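Local structure of neutral ceramidase (Pseudomonas aeruginosa, 2ZWS) at residues 41-49 / 130-141; 240-248 / 436-444. The protein hydrolyses the N-acyl bond of ceramides to give sphingosine and a free fatty acid, and also runs the reverse synthesis. All blocks are in the same frame, centred on the assembly; numbering follows the deposited sequence.

Overall arrangement
Both interactions are buried and lie in the N-terminal catalytic part of the chain, their centres about 19 Å apart. Strand 41-49 and strand 238-242 belong to the same mixed sheet, and interaction 1 closes along the chain before interaction 2 opens. Interaction 1 is a helix laid on a strand, joined mainly through alanines, a serine and a few larger apolar side chains. Interaction 2 joins the loop after strand 238-242 to the end of strand 435-439, in a different sheet, and the turn that follows; there backbone polar atoms and a tyrosine ring beside the zinc site do the work. The two meet directly where Phe-45, on the strand face turned from helix 120-138, packs its CE1 3.6 Å from CB of Ala-240.

Interaction 1: 41-49 / 130-141; sequences WARAFVIEE and IVRSIERAQARL
Strand 41-49 and helix 130-138 run in roughly the same direction, their axes 38° apart and 7.3 Å at closest approach, the CA atoms of Ala-42 and Ala-44 lying nearest those of Ile-130 and Ile-134. Every second strand residue, from Ala-42 to Glu-48, turns its side chain to the helix or the turn after it. Ala-44 CB lies 3.5 Å from Ser-133 O and 4.0 Å from Ala-137 CB. Ser-133 sets its CB 3.4 Å from Ala-42 O and its OG against the methyls of Ala-42 and Ala-44. With chi1 at 74°, this hydroxyl turns back to Ile-130 O, 2.7 Å from OG, a carbonyl that also accepts from Ile-134 N. Val-46 divides its branches: CG2 meets Ala-137 CB at 3.7 Å, while CG1 meets Leu-141 CD2 at 3.9 Å, the two side chains crossing near a right angle. Leu-141 CD1 rests against the carboxylate carbon of Glu-48, whose oxygens form salt bridges with Arg-6 and Arg-55. Ile-130 and Ile-134 touch the methyls of Ala-42 and Ala-44 with CG1 and also pack on helix 68-81. Alanines and an internally bonded serine thus let helix and strand approach closely by apolar packing, with the buried hydroxyl satisfied within its own helix.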
loop_
_atom_site.group_PDB
_atom_site.type_symbol
_atom_site.label_atom_id
_atom_site.label_comp_id
_atom_site.label_asym_id
_atom_site.label_seq_id
_atom_site.Cartn_x
_atom_site.Cartn_y
_atom_site.Cartn_z
ATOM N N TRP A 41 5.093 -3.187 5.316
ATOM C CA TRP A 41 5.404 -2.260 6.422
ATOM C C TRP A 41 4.532 -1.018 6.353
ATOM O O TRP A 41 4.072 -0.590 5.247
ATOM C CB TRP A 41 6.886 -1.813 6.360
ATOM C CG TRP A 41 7.792 -3.023 6.409
ATOM C CD1 TRP A 41 8.270 -3.749 5.349
ATOM C CD2 TRP A 41 8.292 -3.660 7.597
ATOM N NE1 TRP A 41 9.035 -4.809 5.806
ATOM C CE2 TRP A 41 9.056 -4.780 7.182
ATOM C CE3 TRP A 41 8.155 -3.400 8.962
ATOM C CZ2 TRP A 41 9.686 -5.625 8.090
ATOM C CZ3 TRP A 41 8.781 -4.240 9.865
ATOM C CH2 TRP A 41 9.530 -5.347 9.430
ATOM N N ALA A 42 4.251 -0.478 7.541
ATOM C CA ALA A 42 3.759 0.881 7.685
ATOM C C ALA A 42 4.962 1.753 8.044
ATOM O O ALA A 42 5.728 1.422 8.950
ATOM C CB ALA A 42 2.733 0.964 8.803
ATOM N N ARG A 43 5.107 2.855 7.328
ATOM C CA ARG A 43 6.229 3.791 7.543
ATOM C C ARG A 43 5.605 5.119 7.927
ATOM O O ARG A 43 4.860 5.717 7.133
ATOM C CB ARG A 43 7.039 3.921 6.241
ATOM C CG ARG A 43 7.913 2.697 5.944
ATOM C CD ARG A 43 8.609 2.782 4.576
ATOM N NE ARG A 43 9.537 1.669 4.354
ATOM C CZ ARG A 43 9.188 0.503 3.810
ATOM N NH1 ARG A 43 7.931 0.315 3.421
ATOM N NH2 ARG A 43 10.088 -0.479 3.645
ATOM N N ALA A 44 5.869 5.559 9.147
ATOM C CA ALA A 44 5.225 6.740 9.731
ATOM C C ALA A 44 6.189 7.889 9.847
ATOM O O ALA A 44 7.361 7.697 10.261
ATOM C CB ALA A 44 4.673 6.417 11.115
ATOM N N PHE A 45 5.676 9.085 9.551
ATOM C CA PHE A 45 6.496 10.304 9.559
ATOM C C PHE A 45 5.726 11.306 10.385
ATOM O O PHE A 45 4.697 11.827 9.951
ATOM C CB PHE A 45 6.682 10.843 8.135
ATOM C CG PHE A 45 7.386 9.882 7.227
ATOM C CD1 PHE A 45 6.708 8.769 6.704
ATOM C CD2 PHE A 45 8.746 10.047 6.933
ATOM C CE1 PHE A 45 7.364 7.868 5.866
ATOM C CE2 PHE A 45 9.412 9.135 6.085
ATOM C CZ PHE A 45 8.718 8.060 5.553
ATOM N N VAL A 46 6.216 11.530 11.596
ATOM C CA VAL A 46 5.620 12.532 12.478
ATOM C C VAL A 46 6.373 13.825 12.276
ATOM O O VAL A 46 7.610 13.805 12.308
ATOM C CB VAL A 46 5.755 12.101 13.986
ATOM C CG1 VAL A 46 5.223 13.188 14.883
ATOM C CG2 VAL A 46 4.975 10.828 14.229
ATOM N N ILE A 47 5.653 14.931 12.072
ATOM C CA ILE A 47 6.300 16.232 11.903
ATOM C C ILE A 47 5.704 17.210 12.887
ATOM O O ILE A 47 4.491 17.289 13.024
ATOM C CB ILE A 47 6.092 16.792 10.470
ATOM C CG1 ILE A 47 6.528 15.766 9.418
ATOM C CG2 ILE A 47 6.844 18.128 10.290
ATOM C CD1 ILE A 47 6.073 16.142 8.016
ATOM N N GLU A 48 6.551 17.959 13.572
ATOM C CA GLU A 48 6.071 18.948 14.533
ATOM C C GLU A 48 6.712 20.279 14.243
ATOM O O GLU A 48 7.899 20.355 13.916
ATOM C CB GLU A 48 6.495 18.608 15.953
ATOM C CG GLU A 48 6.035 17.326 16.519
ATOM C CD GLU A 48 6.069 17.355 18.046
ATOM O OE1 GLU A 48 7.066 17.851 18.652
ATOM O OE2 GLU A 48 5.094 16.870 18.648
ATOM N N GLU A 49 5.933 21.336 14.388
ATOM C CA GLU A 49 6.466 22.666 14.193
ATOM C C GLU A 49 7.104 23.038 15.522
ATOM O O GLU A 49 6.481 22.910 16.567
ATOM C CB GLU A 49 5.324 23.617 13.828
ATOM C CG GLU A 49 5.728 24.792 12.961
ATOM C CD GLU A 49 4.613 25.815 12.830
ATOM O OE1 GLU A 49 3.393 25.444 12.882
ATOM O OE2 GLU A 49 4.969 27.007 12.674
ATOM N N ILE A 130 0.006 -0.314 11.906
ATOM C CA ILE A 130 -0.049 1.128 11.627
ATOM C C ILE A 130 0.116 1.890 12.945
ATOM O O ILE A 130 0.932 2.843 13.069
ATOM C CB ILE A 130 -1.358 1.533 10.924
ATOM C CG1 ILE A 130 -1.340 0.999 9.484
ATOM C CG2 ILE A 130 -1.561 3.065 10.948
ATOM C CD1 ILE A 130 -2.691 1.097 8.694
ATOM N N VAL A 131 -0.645 1.480 13.958
ATOM C CA VAL A 131 -0.509 2.141 15.261
ATOM C C VAL A 131 0.935 1.992 15.803
ATOM O O VAL A 131 1.528 2.960 16.263
ATOM C CB VAL A 131 -1.562 1.601 16.262
ATOM C CG1 VAL A 131 -1.301 2.154 17.697
ATOM C CG2 VAL A 131 -2.971 1.942 15.793
ATOM N N ARG A 132 1.527 0.811 15.685
ATOM C CA ARG A 132 2.893 0.594 16.191
ATOM C C ARG A 132 3.884 1.486 15.440
ATOM O O ARG A 132 4.819 2.010 16.009
ATOM C CB ARG A 132 3.258 -0.870 16.008
ATOM C CG ARG A 132 4.533 -1.305 16.729
ATOM C CD ARG A 132 4.848 -2.833 16.488
ATOM N NE ARG A 132 3.624 -3.638 16.423
ATOM C CZ ARG A 132 3.159 -4.279 15.342
ATOM N NH1 ARG A 132 3.850 -4.326 14.175
ATOM N NH2 ARG A 132 1.990 -4.908 15.449
ATOM N N SER A 133 3.655 1.714 14.145
ATOM C CA SER A 133 4.603 2.568 13.371
ATOM C C SER A 133 4.587 4.013 13.899
ATOM O O SER A 133 5.641 4.676 13.985
ATOM C CB SER A 133 4.326 2.495 11.859
ATOM O OG SER A 133 3.169 3.214 11.518
ATOM N N ILE A 134 3.403 4.491 14.297
ATOM C CA ILE A 134 3.253 5.848 14.825
ATOM C C ILE A 134 3.869 5.939 16.199
ATOM O O ILE A 134 4.571 6.903 16.495
ATOM C CB ILE A 134 1.763 6.266 14.833
ATOM C CG1 ILE A 134 1.200 6.366 13.396
ATOM C CG2 ILE A 134 1.532 7.641 15.511
ATOM C CD1 ILE A 134 -0.373 6.434 13.304
ATOM N N GLU A 135 3.653 4.915 17.016
ATOM C CA GLU A 135 4.269 4.845 18.344
ATOM C C GLU A 135 5.787 4.894 18.242
ATOM O O GLU A 135 6.462 5.596 19.029
ATOM C CB GLU A 135 3.823 3.565 19.027
ATOM C CG GLU A 135 2.376 3.610 19.402
ATOM C CD GLU A 135 1.927 2.330 20.095
ATOM O OE1 GLU A 135 2.484 1.247 19.808
ATOM O OE2 GLU A 135 1.002 2.415 20.916
ATOM N N ARG A 136 6.336 4.149 17.281
ATOM C CA ARG A 136 7.774 4.139 17.083
ATOM C C ARG A 136 8.275 5.487 16.599
ATOM O O ARG A 136 9.291 5.976 17.082
ATOM C CB ARG A 136 8.216 3.026 16.138
ATOM C CG ARG A 136 7.961 1.673 16.742
ATOM C CD ARG A 136 8.203 0.538 15.766
ATOM N NE ARG A 136 8.297 -0.736 16.489
ATOM C CZ ARG A 136 8.502 -1.917 15.905
ATOM N NH1 ARG A 136 8.603 -2.005 14.583
ATOM N NH2 ARG A 136 8.589 -3.021 16.648
ATOM N N ALA A 137 7.562 6.087 15.652
ATOM C CA ALA A 137 7.932 7.389 15.140
ATOM C C ALA A 137 7.919 8.464 16.215
ATOM O O ALA A 137 8.869 9.231 16.323
ATOM C CB ALA A 137 7.055 7.786 13.954
ATOM N N GLN A 138 6.852 8.528 17.004
ATOM C CA GLN A 138 6.764 9.570 18.013
ATOM C C GLN A 138 7.783 9.396 19.140
ATOM O O GLN A 138 8.125 10.385 19.790
ATOM C CB GLN A 138 5.357 9.671 18.561
ATOM C CG GLN A 138 4.977 8.503 19.449
ATOM C CD GLN A 138 3.530 8.531 19.882
ATOM O OE1 GLN A 138 3.123 7.764 20.761
ATOM N NE2 GLN A 138 2.744 9.413 19.277
ATOM N N ALA A 139 8.289 8.179 19.346
ATOM C CA ALA A 139 9.327 7.933 20.378
ATOM C C ALA A 139 10.726 8.300 19.865
ATOM O O ALA A 139 11.715 8.260 20.629
ATOM C CB ALA A 139 9.294 6.470 20.806
ATOM N N ARG A 140 10.823 8.672 18.588
ATOM C CA ARG A 140 12.100 8.999 17.955
ATOM C C ARG A 140 12.144 10.444 17.439
ATOM O O ARG A 140 12.936 10.779 16.559
ATOM C CB ARG A 140 12.407 8.000 16.827
ATOM C CG ARG A 140 12.622 6.571 17.340
ATOM C CD ARG A 140 12.579 5.556 16.223
ATOM N NE ARG A 140 12.940 4.213 16.695
ATOM C CZ ARG A 140 12.190 3.448 17.499
ATOM N NH1 ARG A 140 11.028 3.879 17.985
ATOM N NH2 ARG A 140 12.636 2.245 17.862
ATOM N N LEU A 141 11.326 11.314 18.023
ATOM C CA LEU A 141 11.320 12.707 17.591
ATOM C C LEU A 141 12.700 13.341 17.755
ATOM O O LEU A 141 13.382 13.109 18.763
ATOM C CB LEU A 141 10.235 13.525 18.297
ATOM C CG LEU A 141 8.803 13.327 17.759
ATOM C CD1 LEU A 141 7.763 13.767 18.786
ATOM C CD2 LEU A 141 8.617 14.087 16.464
#

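Interaction 2: 240-248 / 436-444; sequences AFAQTNAGN and VVFNGYANA
Thr-244 and Asn-439 are the residues with the nearest CA atoms, 4.4 Å apart, where the loop after strand 238-242 meets the end of strand 435-439 and the turn after it at a steep angle. One hydrogen bond joins them, from Gly-440 N to Thr-244 O at 3.2 Å; it is bent to 141° at the hydrogen, and the donor is tilted 33° from the carbonyl plane. Two CA-H...O contacts flank it: Asn-439 CA lies 3.6 Å from Gln-243 O, and Thr-244 CA only 2.9 Å from Phe-438 O. That carbonyl is buried without a conventional partner, and CB and CG2 of Thr-244 also press on it. Two aromatic rings complete the contact. The Phe-438 ring receives Thr-244 O at its edge, CD2 being 4.0 Å from that oxygen. Gln-243 lays CB and CG obliquely against CD2 and CE2 of the Tyr-441 ring, CB 3.5 Å from CD2; its amide plane is turned 46° from the ring. Ala-246 CB sits at the same ring's edge, 3.7 Å from Tyr-441 OH. Among polar ends, Gln-243 NE2 bonds to Thr-96 O and Val-203 O, and Tyr-441 OH to Glu-411. Glu-411, His-97, His-204 and Tyr-448 bind the zinc ion. The arrangement is second-shell packing of a zinc hydrolase active site, built at strand ends and placing Tyr-441 beside the zinc ion, in touch with the ligands His-97 and Glu-411.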
loop_
_atom_site.group_PDB
_atom_site.type_symbol
_atom_site.label_atom_id
_atom_site.label_comp_id
_atom_site.label_asym_id
_atom_site.label_seq_id
_atom_site.Cartn_x
_atom_site.Cartn_y
_atom_site.Cartn_z
ATOM N N ALA A 240 9.764 6.091 2.282
ATOM C CA ALA A 240 8.428 5.740 1.753
ATOM C C ALA A 240 8.349 6.105 0.259
ATOM O O ALA A 240 8.731 7.187 -0.140
ATOM C CB ALA A 240 7.315 6.467 2.531
ATOM N N PHE A 241 7.819 5.186 -0.549
ATOM C CA PHE A 241 7.470 5.474 -1.921
ATOM C C PHE A 241 5.956 5.454 -2.017
ATOM O O PHE A 241 5.322 4.374 -1.935
ATOM C CB PHE A 241 8.148 4.478 -2.869
ATOM C CG PHE A 241 9.587 4.796 -3.063
ATOM C CD1 PHE A 241 10.497 4.455 -2.069
ATOM C CD2 PHE A 241 10.031 5.493 -4.193
ATOM C CE1 PHE A 241 11.861 4.794 -2.189
ATOM C CE2 PHE A 241 11.398 5.821 -4.321
ATOM C CZ PHE A 241 12.291 5.494 -3.311
ATOM N N ALA A 242 5.394 6.657 -2.150
ATOM C CA ALA A 242 3.951 6.901 -2.176
ATOM C C ALA A 242 3.436 7.155 -3.600
ATOM O O ALA A 242 4.218 7.429 -4.536
ATOM C CB ALA A 242 3.598 8.096 -1.300
ATOM N N GLN A 243 2.125 7.024 -3.757
ATOM C CA GLN A 243 1.438 7.277 -5.038
ATOM C C GLN A 243 0.970 8.716 -5.198
ATOM O O GLN A 243 0.804 9.431 -4.212
ATOM C CB GLN A 243 0.187 6.385 -5.165
ATOM C CG GLN A 243 0.520 4.906 -5.239
ATOM C CD GLN A 243 1.056 4.478 -6.586
ATOM O OE1 GLN A 243 1.227 5.297 -7.525
ATOM N NE2 GLN A 243 1.281 3.171 -6.717
ATOM N N THR A 244 0.747 9.138 -6.448
ATOM C CA THR A 244 -0.052 10.350 -6.711
ATOM C C THR A 244 -1.348 9.982 -7.452
ATOM O O THR A 244 -2.244 9.380 -6.861
ATOM C CB THR A 244 0.750 11.490 -7.401
ATOM O OG1 THR A 244 1.211 11.069 -8.687
ATOM C CG2 THR A 244 1.930 11.886 -6.550
ATOM N N ASN A 245 -1.431 10.327 -8.735
ATOM C CA ASN A 245 -2.595 10.042 -9.540
ATOM C C ASN A 245 -2.185 8.927 -10.518
ATOM O O ASN A 245 -1.712 9.191 -11.630
ATOM C CB ASN A 245 -3.115 11.312 -10.273
ATOM C CG ASN A 245 -2.002 12.322 -10.616
ATOM O OD1 ASN A 245 -2.032 13.474 -10.152
ATOM N ND2 ASN A 245 -1.038 11.903 -11.436
ATOM N N ALA A 246 -2.378 7.680 -10.095
ATOM C CA ALA A 246 -1.873 6.500 -10.840
ATOM C C ALA A 246 -2.976 5.649 -11.480
ATOM O O ALA A 246 -2.703 4.544 -11.971
ATOM C CB ALA A 246 -1.028 5.631 -9.899
ATOM N N GLY A 247 -4.205 6.162 -11.508
ATOM C CA GLY A 247 -5.348 5.359 -11.923
ATOM C C GLY A 247 -5.170 4.706 -13.287
ATOM O O GLY A 247 -5.633 3.572 -13.515
ATOM N N ASN A 248 -4.535 5.423 -14.213
ATOM C CA ASN A 248 -4.380 4.897 -15.566
ATOM C C ASN A 248 -2.918 4.642 -15.937
ATOM O O ASN A 248 -2.566 4.616 -17.115
ATOM C CB ASN A 248 -5.098 5.790 -16.635
ATOM C CG ASN A 248 -4.695 7.276 -16.549
ATOM O OD1 ASN A 248 -3.970 7.686 -15.631
ATOM N ND2 ASN A 248 -5.143 8.080 -17.530
ATOM N N VAL A 436 1.817 21.636 -4.620
ATOM C CA VAL A 436 0.679 20.822 -4.181
ATOM C C VAL A 436 0.945 19.387 -4.596
ATOM O O VAL A 436 1.191 19.118 -5.757
ATOM C CB VAL A 436 -0.631 21.330 -4.810
ATOM C CG1 VAL A 436 -1.805 20.434 -4.434
ATOM C CG2 VAL A 436 -0.895 22.778 -4.386
ATOM N N VAL A 437 0.984 18.491 -3.617
ATOM C CA VAL A 437 1.224 17.076 -3.891
ATOM C C VAL A 437 -0.098 16.319 -3.715
ATOM O O VAL A 437 -0.748 16.448 -2.677
ATOM C CB VAL A 437 2.264 16.485 -2.930
ATOM C CG1 VAL A 437 2.395 14.988 -3.176
ATOM C CG2 VAL A 437 3.608 17.155 -3.149
ATOM N N PHE A 438 -0.491 15.558 -4.731
ATOM C CA PHE A 438 -1.747 14.837 -4.686
ATOM C C PHE A 438 -1.466 13.383 -4.329
ATOM O O PHE A 438 -0.868 12.688 -5.119
ATOM C CB PHE A 438 -2.417 14.933 -6.059
ATOM C CG PHE A 438 -3.776 14.321 -6.108
ATOM C CD1 PHE A 438 -4.914 15.092 -5.927
ATOM C CD2 PHE A 438 -3.923 12.949 -6.325
ATOM C CE1 PHE A 438 -6.193 14.512 -5.963
ATOM C CE2 PHE A 438 -5.197 12.363 -6.378
ATOM C CZ PHE A 438 -6.332 13.149 -6.184
ATOM N N ASN A 439 -1.851 12.941 -3.137
ATOM C CA ASN A 439 -1.638 11.550 -2.737
ATOM C C ASN A 439 -2.954 10.785 -2.794
ATOM O O ASN A 439 -3.780 10.934 -1.906
ATOM C CB ASN A 439 -1.032 11.535 -1.315
ATOM C CG ASN A 439 -0.404 10.191 -0.934
ATOM O OD1 ASN A 439 -0.852 9.098 -1.362
ATOM N ND2 ASN A 439 0.623 10.263 -0.114
ATOM N N GLY A 440 -3.169 10.007 -3.860
ATOM C CA GLY A 440 -4.322 9.091 -3.990
ATOM C C GLY A 440 -4.154 7.915 -3.031
ATOM O O GLY A 440 -3.124 7.805 -2.340
ATOM N N TYR A 441 -5.146 7.030 -2.991
ATOM C CA TYR A 441 -5.102 5.834 -2.132
ATOM C C TYR A 441 -4.957 6.197 -0.649
ATOM O O TYR A 441 -4.304 5.472 0.104
ATOM C CB TYR A 441 -3.955 4.890 -2.517
ATOM C CG TYR A 441 -3.896 4.579 -3.996
ATOM C CD1 TYR A 441 -4.622 3.515 -4.527
ATOM C CD2 TYR A 441 -3.140 5.370 -4.867
ATOM C CE1 TYR A 441 -4.580 3.225 -5.915
ATOM C CE2 TYR A 441 -3.090 5.110 -6.238
ATOM C CZ TYR A 441 -3.821 4.044 -6.757
ATOM O OH TYR A 441 -3.753 3.830 -8.102
ATOM N N ALA A 442 -5.580 7.296 -0.227
ATOM C CA ALA A 442 -5.453 7.736 1.183
ATOM C C ALA A 442 -6.775 7.675 1.956
ATOM O O ALA A 442 -7.825 8.135 1.452
ATOM C CB ALA A 442 -4.884 9.159 1.263
ATOM N N ASN A 443 -6.713 7.105 3.169
ATOM C CA ASN A 443 -7.780 7.136 4.171
ATOM C C ASN A 443 -9.029 6.289 3.906
ATOM O O ASN A 443 -9.701 5.902 4.867
ATOM C CB ASN A 443 -8.183 8.568 4.546
ATOM C CG ASN A 443 -7.029 9.392 5.106
ATOM O OD1 ASN A 443 -6.944 10.609 4.831
ATOM N ND2 ASN A 443 -6.191 8.780 5.921
ATOM N N ALA A 444 -9.349 6.019 2.640
ATOM C CA ALA A 444 -10.407 5.060 2.275
ATOM C C ALA A 444 -10.133 4.637 0.854
ATOM O O ALA A 444 -9.166 5.117 0.239
ATOM C CB ALA A 444 -11.795 5.679 2.405
#